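Local coordinates for protein methyltransferase (Pectobacterium atrosepticum SCRI1043, PDB 2P7I) that probably transfers a methyl group from S-adenosylmethionine to a substrate not yet identified, as a member of the Rossmann-like methyltransferase family, at residues T194-I199 with I240-E245; R35-F40 with R136-C141; P43-E48 with R103-V108. All blocks are in the same frame, centred on the assembly; numbering follows the deposited sequence.

Contact 1: residues T194-I199 with I240-E245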
loop_
_atom_site.group_PDB
_atom_site.type_symbol
_atom_site.label_atom_id
_atom_site.label_comp_id
_atom_site.label_asym_id
_atom_site.label_seq_id
_atom_site.Cartn_x
_atom_site.Cartn_y
_atom_site.Cartn_z
ATOM N N THR B 194 -9.413 19.204 -0.177
ATOM C CA THR B 194 -8.915 19.402 -1.519
ATOM C C THR B 194 -7.772 18.455 -1.874
ATOM O O THR B 194 -7.642 18.040 -3.016
ATOM C CB THR B 194 -8.416 20.846 -1.618
ATOM O OG1 THR B 194 -9.512 21.735 -1.324
ATOM C CG2 THR B 194 -7.853 21.146 -2.979
ATOM N N TYR B 195 -6.923 18.170 -0.878
ATOM C CA TYR B 195 -5.775 17.284 -1.094
ATOM C C TYR B 195 -5.494 16.471 0.139
ATOM O O TYR B 195 -5.610 16.954 1.260
ATOM C CB TYR B 195 -4.514 18.033 -1.537
ATOM C CG TYR B 195 -4.087 17.610 -2.919
ATOM C CD1 TYR B 195 -3.094 16.657 -3.122
ATOM C CD2 TYR B 195 -4.727 18.126 -4.030
ATOM C CE1 TYR B 195 -2.739 16.260 -4.438
ATOM C CE2 TYR B 195 -4.386 17.736 -5.317
ATOM C CZ TYR B 195 -3.409 16.818 -5.520
ATOM O OH TYR B 195 -3.128 16.490 -6.844
ATOM N N ARG B 196 -5.127 15.214 -0.073
ATOM C CA ARG B 196 -4.726 14.314 0.994
ATOM C C ARG B 196 -3.311 13.842 0.667
ATOM O O ARG B 196 -3.029 13.486 -0.487
ATOM C CB ARG B 196 -5.606 13.075 1.059
ATOM C CG ARG B 196 -7.102 13.371 1.061
ATOM C CD ARG B 196 -7.913 12.532 0.158
ATOM N NE ARG B 196 -9.289 12.987 0.246
ATOM C CZ ARG B 196 -9.803 13.953 -0.516
ATOM N NH1 ARG B 196 -9.104 14.468 -1.521
ATOM N NH2 ARG B 196 -11.059 14.358 -0.340
ATOM N N SER B 197 -2.444 13.874 1.665
ATOM C CA SER B 197 -1.062 13.404 1.497
ATOM C C SER B 197 -0.486 13.008 2.846
ATOM O O SER B 197 -1.173 13.005 3.862
ATOM C CB SER B 197 -0.181 14.481 0.831
ATOM O OG SER B 197 1.033 13.914 0.300
ATOM N N GLY B 198 0.770 12.602 2.833
ATOM C CA GLY B 198 1.469 12.209 4.035
ATOM C C GLY B 198 2.859 12.808 4.060
ATOM O O GLY B 198 3.426 13.148 3.043
ATOM N N ILE B 199 3.380 13.015 5.255
ATOM C CA ILE B 199 4.676 13.621 5.438
ATOM C C ILE B 199 5.612 12.660 6.176
ATOM O O ILE B 199 5.456 12.396 7.369
ATOM C CB ILE B 199 4.561 14.953 6.191
ATOM C CG1 ILE B 199 3.602 15.893 5.441
ATOM C CG2 ILE B 199 6.021 15.590 6.422
ATOM C CD1 ILE B 199 3.118 17.073 6.298
ATOM N N ILE B 240 -0.080 12.814 8.719
ATOM C CA ILE B 240 -0.914 12.905 7.549
ATOM C C ILE B 240 -1.397 14.353 7.450
ATOM O O ILE B 240 -1.467 15.089 8.472
ATOM C CB ILE B 240 -2.123 11.930 7.660
ATOM C CG1 ILE B 240 -2.687 11.924 9.099
ATOM C CG2 ILE B 240 -1.704 10.504 7.266
ATOM C CD1 ILE B 240 -3.961 11.080 9.257
ATOM N N PHE B 241 -1.744 14.731 6.232
ATOM C CA PHE B 241 -1.866 16.120 5.835
ATOM C C PHE B 241 -3.065 16.214 4.927
ATOM O O PHE B 241 -3.114 15.599 3.846
ATOM C CB PHE B 241 -0.544 16.559 5.141
ATOM C CG PHE B 241 -0.593 17.879 4.399
ATOM C CD1 PHE B 241 -1.391 18.946 4.819
ATOM C CD2 PHE B 241 0.214 18.070 3.291
ATOM C CE1 PHE B 241 -1.422 20.139 4.084
ATOM C CE2 PHE B 241 0.213 19.279 2.589
ATOM C CZ PHE B 241 -0.636 20.296 2.955
ATOM N N LEU B 242 -4.068 16.935 5.401
ATOM C CA LEU B 242 -5.166 17.373 4.587
ATOM C C LEU B 242 -5.093 18.880 4.251
ATOM O O LEU B 242 -4.992 19.712 5.127
ATOM C CB LEU B 242 -6.516 17.081 5.265
ATOM C CG LEU B 242 -6.899 15.632 5.621
ATOM C CD1 LEU B 242 -8.414 15.690 6.103
ATOM C CD2 LEU B 242 -6.760 14.722 4.454
ATOM N N LEU B 243 -5.171 19.196 2.971
ATOM C CA LEU B 243 -5.330 20.572 2.502
ATOM C C LEU B 243 -6.792 20.805 2.322
ATOM O O LEU B 243 -7.474 20.109 1.555
ATOM C CB LEU B 243 -4.634 20.808 1.154
ATOM C CG LEU B 243 -4.603 22.289 0.700
ATOM C CD1 LEU B 243 -3.608 23.089 1.602
ATOM C CD2 LEU B 243 -4.207 22.363 -0.767
ATOM N N CYS B 244 -7.318 21.794 3.011
ATOM C CA CYS B 244 -8.745 22.051 3.010
ATOM C C CYS B 244 -9.051 23.487 2.605
ATOM O O CYS B 244 -8.229 24.396 2.794
ATOM C CB CYS B 244 -9.287 21.867 4.422
ATOM S SG CYS B 244 -9.051 20.204 5.126
ATOM N N GLU B 245 -10.225 23.665 2.034
ATOM C CA GLU B 245 -10.758 24.978 1.659
ATOM C C GLU B 245 -12.123 25.146 2.280
ATOM O O GLU B 245 -12.709 24.193 2.826
ATOM C CB GLU B 245 -10.787 25.135 0.140
ATOM C CG GLU B 245 -9.344 25.257 -0.347
ATOM C CD GLU B 245 -9.185 25.270 -1.860
ATOM O OE1 GLU B 245 -9.778 26.134 -2.509
ATOM O OE2 GLU B 245 -8.430 24.432 -2.393
#
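The ring of Phe241 is approached obliquely from the neighbouring strand by Ile199 CD1 and Ser197 CB; CD1 of Ile199 comes closest at the root of the side chain, 3.9 Å from Phe241 CB. Tyr195 packs here through CB, against Leu243 CB, and its ring meets Phe40 of the second subunit edge-to-face, while its OH bonds to Ala36 O of that subunit. Tyr195, Ser197, Phe241 and Leu243 share one face of this antiparallel pair. On the face of Arg196 and Leu242, Leu242 CD2 lies across the arginine's aliphatic stem, 3.7 Å from Arg196 CG; a bend at chi2 (135°) turns CD away, and the guanidinium forms a salt bridge with Glu183. Tyr195-Leu243 and Ser197-Phe241 are hydrogen-bonded pairs, with Leu243 N 2.9 Å from Tyr195 O and Ser197 N 2.9 Å from Phe241 O. At the end of the ladder Leu243 O accepts two backbone donors, Thr194 N at 2.8 Å and Tyr195 N at 3.2 Å: a classic beta bulge. Beyond it, in the conformer described, Thr194 OG1 donates to Glu245 OE2 over 3.1 Å, from above the carboxylate plane. Strand 192-201, at one edge of the sheet within this chain, is thus joined to its neighbour chiefly by backbone bonds and apolar packing, with one side-chain bond from Thr194 at the end, while Tyr195 OH bonds to the second subunit and Arg196 to Glu183 of helix 179-188.

Contact 2: residues R35-F40 with R136-C141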
loop_
_atom_site.group_PDB
_atom_site.type_symbol
_atom_site.label_atom_id
_atom_site.label_comp_id
_atom_site.label_asym_id
_atom_site.label_seq_id
_atom_site.Cartn_x
_atom_site.Cartn_y
_atom_site.Cartn_z
ATOM N N ARG B 35 8.196 22.144 3.780
ATOM C CA ARG B 35 8.325 21.664 2.386
ATOM C C ARG B 35 6.960 21.218 1.817
ATOM O O ARG B 35 6.592 21.590 0.720
ATOM C CB ARG B 35 9.366 20.521 2.254
ATOM C CG ARG B 35 10.715 20.910 1.604
ATOM C CD ARG B 35 11.699 19.679 1.441
ATOM N NE ARG B 35 11.656 18.944 0.148
ATOM C CZ ARG B 35 12.444 17.893 -0.156
ATOM N NH1 ARG B 35 13.306 17.422 0.737
ATOM N NH2 ARG B 35 12.366 17.273 -1.339
ATOM N N ALA B 36 6.245 20.387 2.564
ATOM C CA ALA B 36 4.960 19.832 2.145
ATOM C C ALA B 36 3.928 20.931 1.872
ATOM O O ALA B 36 3.110 20.825 0.966
ATOM C CB ALA B 36 4.452 18.877 3.222
ATOM N N PHE B 37 3.963 21.970 2.687
ATOM C CA PHE B 37 2.988 23.070 2.582
ATOM C C PHE B 37 3.282 24.038 1.434
ATOM O O PHE B 37 2.373 24.643 0.873
ATOM C CB PHE B 37 3.019 23.909 3.857
ATOM C CG PHE B 37 2.554 23.208 5.114
ATOM C CD1 PHE B 37 2.004 21.936 5.104
ATOM C CD2 PHE B 37 2.642 23.882 6.337
ATOM C CE1 PHE B 37 1.566 21.331 6.273
ATOM C CE2 PHE B 37 2.189 23.292 7.531
ATOM C CZ PHE B 37 1.676 22.014 7.505
ATOM N N THR B 38 4.562 24.208 1.126
ATOM C CA THR B 38 5.027 25.311 0.277
ATOM C C THR B 38 4.302 25.453 -1.066
ATOM O O THR B 38 3.892 26.548 -1.413
ATOM C CB THR B 38 6.545 25.265 0.097
ATOM O OG1 THR B 38 7.155 25.568 1.361
ATOM C CG2 THR B 38 7.006 26.312 -0.918
ATOM N N PRO B 39 4.100 24.354 -1.809
ATOM C CA PRO B 39 3.424 24.486 -3.087
ATOM C C PRO B 39 1.964 24.972 -3.006
ATOM O O PRO B 39 1.402 25.412 -4.013
ATOM C CB PRO B 39 3.451 23.068 -3.663
ATOM C CG PRO B 39 4.363 22.303 -2.825
ATOM C CD PRO B 39 4.493 22.969 -1.520
ATOM N N PHE B 40 1.359 24.855 -1.832
ATOM C CA PHE B 40 -0.044 25.189 -1.644
ATOM C C PHE B 40 -0.306 26.544 -1.016
ATOM O O PHE B 40 -1.466 26.988 -1.001
ATOM C CB PHE B 40 -0.716 24.147 -0.743
ATOM C CG PHE B 40 -0.637 22.742 -1.263
ATOM C CD1 PHE B 40 -1.262 22.418 -2.453
ATOM C CD2 PHE B 40 0.029 21.736 -0.550
ATOM C CE1 PHE B 40 -1.242 21.116 -2.942
ATOM C CE2 PHE B 40 0.062 20.445 -1.023
ATOM C CZ PHE B 40 -0.572 20.126 -2.216
ATOM N N ARG B 136 -6.785 28.628 2.641
ATOM C CA ARG B 136 -6.469 27.226 2.804
ATOM C C ARG B 136 -6.075 26.895 4.246
ATOM O O ARG B 136 -5.304 27.609 4.855
ATOM C CB ARG B 136 -5.352 26.838 1.830
ATOM C CG ARG B 136 -5.862 26.807 0.384
ATOM C CD ARG B 136 -4.766 26.550 -0.610
ATOM N NE ARG B 136 -5.281 26.696 -1.970
ATOM C CZ ARG B 136 -4.544 26.590 -3.059
ATOM N NH1 ARG B 136 -3.262 26.334 -2.959
ATOM N NH2 ARG B 136 -5.096 26.768 -4.250
ATOM N N LEU B 137 -6.592 25.757 4.725
ATOM C CA LEU B 137 -6.228 25.163 5.969
ATOM C C LEU B 137 -5.243 24.049 5.706
ATOM O O LEU B 137 -5.465 23.203 4.787
ATOM C CB LEU B 137 -7.474 24.613 6.692
ATOM C CG LEU B 137 -7.180 23.748 7.933
ATOM C CD1 LEU B 137 -6.523 24.568 9.134
ATOM C CD2 LEU B 137 -8.430 22.979 8.346
ATOM N N PHE B 138 -4.145 24.116 6.472
ATOM C CA PHE B 138 -3.090 23.116 6.492
ATOM C C PHE B 138 -3.231 22.303 7.751
ATOM O O PHE B 138 -2.718 22.676 8.828
ATOM C CB PHE B 138 -1.742 23.789 6.410
ATOM C CG PHE B 138 -1.553 24.557 5.144
ATOM C CD1 PHE B 138 -2.148 25.807 4.983
ATOM C CD2 PHE B 138 -0.775 24.036 4.110
ATOM C CE1 PHE B 138 -2.018 26.512 3.793
ATOM C CE2 PHE B 138 -0.605 24.732 2.929
ATOM C CZ PHE B 138 -1.245 25.969 2.750
ATOM N N LEU B 139 -3.888 21.165 7.599
ATOM C CA LEU B 139 -4.277 20.305 8.707
ATOM C C LEU B 139 -3.389 19.073 8.801
ATOM O O LEU B 139 -3.421 18.223 7.947
ATOM C CB LEU B 139 -5.756 19.857 8.553
ATOM C CG LEU B 139 -6.313 18.911 9.610
ATOM C CD1 LEU B 139 -6.254 19.565 11.020
ATOM C CD2 LEU B 139 -7.783 18.559 9.264
ATOM N N VAL B 140 -2.590 18.997 9.855
ATOM C CA VAL B 140 -1.599 17.899 9.959
ATOM C C VAL B 140 -1.699 17.275 11.336
ATOM O O VAL B 140 -1.682 17.966 12.305
ATOM C CB VAL B 140 -0.149 18.358 9.670
ATOM C CG1 VAL B 140 0.829 17.199 9.812
ATOM C CG2 VAL B 140 -0.030 18.967 8.273
ATOM N N CYS B 141 -1.769 15.940 11.389
ATOM C CA CYS B 141 -1.784 15.207 12.638
ATOM C C CYS B 141 -0.865 13.988 12.572
ATOM O O CYS B 141 -0.615 13.444 11.481
ATOM C CB CYS B 141 -3.198 14.699 12.902
ATOM S SG CYS B 141 -4.402 15.993 13.274
HETATM O O HOH W 1 -0.751 26.768 -5.191
#
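Arg136 NH1 gives a hydrogen bond of 2.7 Å to Phe40 O, bent to 139° at the hydrogen and tilted from both the carbonyl and guanidinium planes. The arginine chain runs extended from CG to NE to reach this carbonyl, and the same NH1 also bonds to Pro39 O of the second subunit. Further along strand 135-142, Phe138 packs against both phenylalanines. Its CD2 lies over one face of the Phe37 ring, displaced toward the rim and 3.6 Å from Phe37 CG, and its CB sits almost on the normal of that ring, 4.0 Å from the centroid, as a CH-pi contact. The two ring planes meet at 52°, an oblique pairing. Val140 CG2 reaches the edge of the Phe37 ring in its plane, 3.5 Å from CE1; chi1 (179°) sets CG1 anti to the backbone N, leaving CG2 as the methyl that touches the ring. Phe40 contributes CB, 3.7 Å from Phe138 CE2, while its ring meets Phe40 of the second subunit. The contact packs the C-terminal part of helix 24-37 and the residues that follow on strand 135-142, which lies in the sheet between strands 104-110 and 237-245; Phe37 also meets Thr110 and Phe241 on those two neighbours.

Contact 3: residues P43-E48 with R103-V108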
loop_
_atom_site.group_PDB
_atom_site.type_symbol
_atom_site.label_atom_id
_atom_site.label_comp_id
_atom_site.label_asym_id
_atom_site.label_seq_id
_atom_site.Cartn_x
_atom_site.Cartn_y
_atom_site.Cartn_z
ATOM N N PRO B 43 -1.043 33.600 -1.423
ATOM C CA PRO B 43 -0.481 34.917 -1.064
ATOM C C PRO B 43 -1.357 35.544 -0.012
ATOM O O PRO B 43 -2.552 35.265 0.026
ATOM C CB PRO B 43 -0.569 35.713 -2.368
ATOM C CG PRO B 43 -1.654 34.990 -3.188
ATOM C CD PRO B 43 -1.608 33.559 -2.784
ATOM N N GLY B 44 -0.774 36.332 0.878
ATOM C CA GLY B 44 -1.574 37.056 1.860
ATOM C C GLY B 44 -1.031 36.780 3.224
ATOM O O GLY B 44 0.155 36.685 3.383
ATOM N N ASN B 45 -1.909 36.595 4.202
ATOM C CA ASN B 45 -1.485 36.411 5.587
ATOM C C ASN B 45 -1.615 34.952 6.061
ATOM O O ASN B 45 -2.142 34.111 5.360
ATOM C CB ASN B 45 -2.261 37.354 6.501
ATOM C CG ASN B 45 -3.742 37.067 6.499
ATOM O OD1 ASN B 45 -4.200 36.124 5.846
ATOM N ND2 ASN B 45 -4.493 37.836 7.264
ATOM N N LEU B 46 -1.125 34.682 7.256
ATOM C CA LEU B 46 -1.211 33.352 7.818
ATOM C C LEU B 46 -1.660 33.420 9.258
ATOM O O LEU B 46 -1.309 34.355 9.982
ATOM C CB LEU B 46 0.142 32.647 7.709
ATOM C CG LEU B 46 0.217 31.206 8.237
ATOM C CD1 LEU B 46 1.093 30.336 7.370
ATOM C CD2 LEU B 46 0.715 31.220 9.658
ATOM N N LEU B 47 -2.458 32.428 9.655
ATOM C CA LEU B 47 -2.863 32.216 11.028
ATOM C C LEU B 47 -2.290 30.871 11.502
ATOM O O LEU B 47 -2.522 29.845 10.864
ATOM C CB LEU B 47 -4.394 32.206 11.141
ATOM C CG LEU B 47 -5.039 31.863 12.491
ATOM C CD1 LEU B 47 -4.783 32.882 13.604
ATOM C CD2 LEU B 47 -6.584 31.666 12.290
ATOM N N GLU B 48 -1.555 30.881 12.612
ATOM C CA GLU B 48 -0.996 29.662 13.215
ATOM C C GLU B 48 -1.729 29.363 14.516
ATOM O O GLU B 48 -1.592 30.088 15.514
ATOM C CB GLU B 48 0.513 29.763 13.446
ATOM C CG GLU B 48 1.089 28.495 14.083
ATOM C CD GLU B 48 2.569 28.568 14.447
ATOM O OE1 GLU B 48 3.147 29.670 14.563
ATOM O OE2 GLU B 48 3.135 27.478 14.670
ATOM N N ARG B 103 -9.970 37.704 8.626
ATOM C CA ARG B 103 -9.914 36.364 8.079
ATOM C C ARG B 103 -8.537 36.138 7.438
ATOM O O ARG B 103 -7.799 37.092 7.170
ATOM C CB ARG B 103 -11.032 36.137 7.074
ATOM C CG ARG B 103 -12.400 36.003 7.728
ATOM C CD ARG B 103 -13.458 35.677 6.716
ATOM N NE ARG B 103 -14.574 34.922 7.318
ATOM C CZ ARG B 103 -15.651 35.472 7.883
ATOM N NH1 ARG B 103 -15.787 36.788 7.970
ATOM N NH2 ARG B 103 -16.595 34.706 8.395
ATOM N N TYR B 104 -8.199 34.866 7.200
ATOM C CA TYR B 104 -6.831 34.482 6.867
ATOM C C TYR B 104 -6.737 33.623 5.608
ATOM O O TYR B 104 -7.580 32.726 5.348
ATOM C CB TYR B 104 -6.182 33.782 8.059
ATOM C CG TYR B 104 -6.228 34.674 9.274
ATOM C CD1 TYR B 104 -7.359 34.708 10.075
ATOM C CD2 TYR B 104 -5.184 35.552 9.573
ATOM C CE1 TYR B 104 -7.427 35.540 11.178
ATOM C CE2 TYR B 104 -5.250 36.408 10.674
ATOM C CZ TYR B 104 -6.388 36.384 11.473
ATOM O OH TYR B 104 -6.517 37.217 12.572
ATOM N N ASP B 105 -5.700 33.915 4.832
ATOM C CA ASP B 105 -5.477 33.251 3.550
ATOM C C ASP B 105 -4.901 31.851 3.712
ATOM O O ASP B 105 -5.129 30.986 2.879
ATOM C CB ASP B 105 -4.558 34.111 2.691
ATOM C CG ASP B 105 -5.150 35.475 2.435
ATOM O OD1 ASP B 105 -6.198 35.529 1.751
ATOM O OD2 ASP B 105 -4.583 36.470 2.942
ATOM N N ASN B 106 -4.157 31.659 4.796
ATOM C CA ASN B 106 -3.506 30.401 5.142
ATOM C C ASN B 106 -3.728 30.168 6.631
ATOM O O ASN B 106 -3.474 31.063 7.446
ATOM C CB ASN B 106 -1.982 30.472 4.884
ATOM C CG ASN B 106 -1.636 30.779 3.429
ATOM O OD1 ASN B 106 -1.497 29.867 2.599
ATOM N ND2 ASN B 106 -1.473 32.070 3.120
ATOM N N ILE B 107 -4.199 28.976 6.996
ATOM C CA ILE B 107 -4.350 28.618 8.420
ATOM C C ILE B 107 -3.590 27.350 8.685
ATOM O O ILE B 107 -3.738 26.382 7.932
ATOM C CB ILE B 107 -5.840 28.492 8.838
ATOM C CG1 ILE B 107 -6.538 29.846 8.593
ATOM C CG2 ILE B 107 -5.930 28.054 10.324
ATOM C CD1 ILE B 107 -8.048 29.873 8.923
ATOM N N VAL B 108 -2.732 27.362 9.700
ATOM C CA VAL B 108 -1.906 26.204 10.002
ATOM C C VAL B 108 -2.400 25.577 11.292
ATOM O O VAL B 108 -2.504 26.261 12.310
ATOM C CB VAL B 108 -0.396 26.567 10.112
ATOM C CG1 VAL B 108 0.402 25.381 10.714
ATOM C CG2 VAL B 108 0.159 26.975 8.746
#
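Asn45 and Asp105 exchange two hydrogen bonds at the mouth of the strand pair: Asp105 N donates to Asn45 OD1 over 2.9 Å, nearly along its C=O axis, and Asn45 N donates to the anti lone pair of Asp105 OD2 over 3.0 Å. This reciprocal pair brings the two acceptors Asn45 OD1 and Asp105 OD2 to 2.9 Å, a close approach that is not itself a bond. A third side-chain bond comes from Asn106 ND2, which points straight at Asn45 O (171° at the hydrogen) from above the carbonyl plane and also serves Arg42 O. Backbone bonds take over further in, where strands 46-48 and 106-108 run parallel: Leu47 N reaches Asn106 O and Leu47 O takes Val108 N, both over 2.8 Å. Among apolar contacts, Leu47 CB sits over one face of the Tyr104 ring, offset toward its rim and 3.6 Å from Tyr104 CG, beside Ile107, whose side chain points the same way. On the opposite face of the sheet Leu46 CD1 meets Val108 CG2 at 3.7 Å. Side-chain amide and carboxylate groups thus bond the entry loops before regular parallel pairing begins. Glu48, near the C-terminal end of strand 46-49, bonds to Thr57 and to a Tris molecule probably from the crystallisation liquor; in relatives an acidic residue near this strand end commonly belongs to the cofactor pocket, so a similar role is possible here.

All three contacts are largely buried and reach the same seven-stranded sheet, yet their places differ. Contact 3 pairs two parallel central strands and is fringed by exposed loop residues; contact 1 pairs antiparallel strands at one side of the sheet, and contact 2 packs a helix end on the strand between them. Contact 2 touches both: strand 135-142 bonds to 104-110 through Phe138 N and Ile107 O, and to 237-245 through Leu137 N and Cys244 O. Backbone ladders dominate contacts 1 and 3, whereas contact 2 is mainly aromatic. Contacts 1 and 2 also meet the second subunit, which touches neither segment of contact 3.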